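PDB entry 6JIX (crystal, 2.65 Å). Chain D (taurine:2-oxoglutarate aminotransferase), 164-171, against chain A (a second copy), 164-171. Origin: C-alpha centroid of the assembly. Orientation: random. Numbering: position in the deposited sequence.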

# COMPACT_ATOMS: atom_id res chain seq x y z
N LEU D 164 19.25 -0.24 -7.01
CA LEU D 164 19.63 -1.05 -8.15
C LEU D 164 18.95 -0.54 -9.41
O LEU D 164 17.73 -0.35 -9.43
CB LEU D 164 19.23 -2.50 -7.91
CG LEU D 164 20.08 -3.23 -6.89
CD1 LEU D 164 19.40 -4.52 -6.44
CD2 LEU D 164 21.46 -3.47 -7.53
N GLY D 165 19.72 -0.34 -10.47
CA GLY D 165 19.20 0.31 -11.65
C GLY D 165 19.34 1.82 -11.67
O GLY D 165 19.07 2.43 -12.71
N GLY D 166 19.74 2.42 -10.54
CA GLY D 166 19.94 3.85 -10.40
C GLY D 166 19.07 4.47 -9.33
O GLY D 166 17.96 4.01 -9.08
N SER D 167 19.57 5.53 -8.69
CA SER D 167 18.79 6.30 -7.73
C SER D 167 17.79 7.19 -8.46
O SER D 167 18.05 7.67 -9.57
CB SER D 167 19.70 7.15 -6.83
OG SER D 167 20.15 8.34 -7.47
N ALA D 168 16.62 7.37 -7.84
CA ALA D 168 15.60 8.22 -8.44
C ALA D 168 16.03 9.68 -8.39
O ALA D 168 16.65 10.12 -7.41
CB ALA D 168 14.26 8.04 -7.70
N PRO D 169 15.74 10.46 -9.43
CA PRO D 169 16.20 11.86 -9.44
C PRO D 169 15.44 12.68 -8.40
O PRO D 169 14.28 12.41 -8.08
CB PRO D 169 15.90 12.33 -10.86
CG PRO D 169 14.76 11.46 -11.31
CD PRO D 169 14.98 10.12 -10.64
N GLY D 170 16.11 13.71 -7.89
CA GLY D 170 15.46 14.66 -7.01
C GLY D 170 15.40 14.30 -5.55
O GLY D 170 14.61 14.91 -4.81
N PHE D 171 16.19 13.34 -5.08
CA PHE D 171 16.17 12.96 -3.67
C PHE D 171 17.53 13.27 -3.07
O PHE D 171 18.47 12.48 -3.21
CB PHE D 171 15.81 11.49 -3.50
CG PHE D 171 14.37 11.17 -3.80
CD1 PHE D 171 13.39 11.33 -2.82
CD2 PHE D 171 14.00 10.69 -5.05
CE1 PHE D 171 12.06 11.02 -3.09
CE2 PHE D 171 12.68 10.37 -5.33
CZ PHE D 171 11.71 10.54 -4.36
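Chain A (164-171) LGGSAPGF

Residues 165-170 of both copies run as irregular loop, and the vectors from CA 165 to CA 170 lie 177° apart, so chain A is antiparallel to chain D. The register reads the same when the chains are exchanged; the closest listed CA pair is D:Ala168 with A:Ala168, 4.8 Å apart. The CA of D:Gly166 faces the CA of A:Pro169 at 5.7 Å, and the CA of D:Gly170 faces that of A:Gly165 at 5.6 Å. Matching phi/psi values, 90/-10 at D:Gly165 and A:Gly165 and 86/16 and 87/16 at D:Gly170 and A:Gly170, show that the two backbones adopt nearly the same shape. No hydrogen bond joins them; the contact, 298 Å² over both sides, rests on packing.

D:Pro169 and A:Pro169 have the largest covered areas, 73 and 66 Å². In each, the CA-to-CB bond points toward the partner, bringing D:Pro169 CB to 3.4 Å from A:Gly165 O and A:Pro169 CB to 3.5 Å from D:Gly165 O. The rings differ in pucker, C-gamma endo in D and exo in A, and the two sides are not identical in their contacts either: D:Pro169 CG lies 3.5 Å from A:Gly166 C, whereas A:Pro169 CG is 4.2 Å from D:Gly166 C. An ideal CB on A:Gly166 would fall 2.5 Å from D:Pro169 CG, a clash. At the centre, D:Pro169 CD and A:Pro169 CD make an apolar contact at 4.3 Å, while the CA-to-CB bonds of D:Ser167 and A:Ser167 point away.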

# COMPACT_ATOMS: atom_id res chain seq x y z
N LEU A 164 7.36 14.46 -12.44
CA LEU A 164 7.87 15.73 -11.93
C LEU A 164 9.12 15.48 -11.09
O LEU A 164 9.15 14.62 -10.21
CB LEU A 164 6.79 16.44 -11.11
CG LEU A 164 5.65 17.05 -11.94
CD1 LEU A 164 4.38 17.30 -11.12
CD2 LEU A 164 6.10 18.32 -12.62
N GLY A 165 10.19 16.22 -11.38
CA GLY A 165 11.46 15.89 -10.78
C GLY A 165 12.33 14.91 -11.55
O GLY A 165 13.50 14.73 -11.17
N GLY A 166 11.81 14.26 -12.61
CA GLY A 166 12.57 13.29 -13.41
C GLY A 166 12.01 11.87 -13.48
O GLY A 166 11.31 11.42 -12.55
N SER A 167 12.27 11.16 -14.57
CA SER A 167 11.89 9.75 -14.67
C SER A 167 12.86 8.91 -13.87
O SER A 167 14.07 9.15 -13.90
CB SER A 167 11.92 9.27 -16.12
OG SER A 167 11.51 10.30 -17.00
N ALA A 168 12.35 7.90 -13.18
CA ALA A 168 13.25 7.02 -12.46
C ALA A 168 14.01 6.17 -13.48
O ALA A 168 13.42 5.70 -14.46
CB ALA A 168 12.49 6.15 -11.47
N PRO A 169 15.31 5.94 -13.28
CA PRO A 169 16.10 5.26 -14.31
C PRO A 169 15.72 3.80 -14.47
O PRO A 169 15.25 3.13 -13.54
CB PRO A 169 17.55 5.41 -13.82
CG PRO A 169 17.50 6.37 -12.67
CD PRO A 169 16.12 6.26 -12.09
N GLY A 170 15.94 3.29 -15.68
CA GLY A 170 15.76 1.88 -15.93
C GLY A 170 14.36 1.48 -16.31
O GLY A 170 14.04 0.29 -16.24
N PHE A 171 13.52 2.43 -16.70
CA PHE A 171 12.15 2.15 -17.10
C PHE A 171 11.99 2.49 -18.58
O PHE A 171 11.81 3.66 -18.93
CB PHE A 171 11.17 2.93 -16.23
CG PHE A 171 11.04 2.38 -14.85
CD1 PHE A 171 10.18 1.32 -14.59
CD2 PHE A 171 11.79 2.93 -13.80
CE1 PHE A 171 10.07 0.81 -13.31
CE2 PHE A 171 11.69 2.42 -12.51
CZ PHE A 171 10.83 1.37 -12.25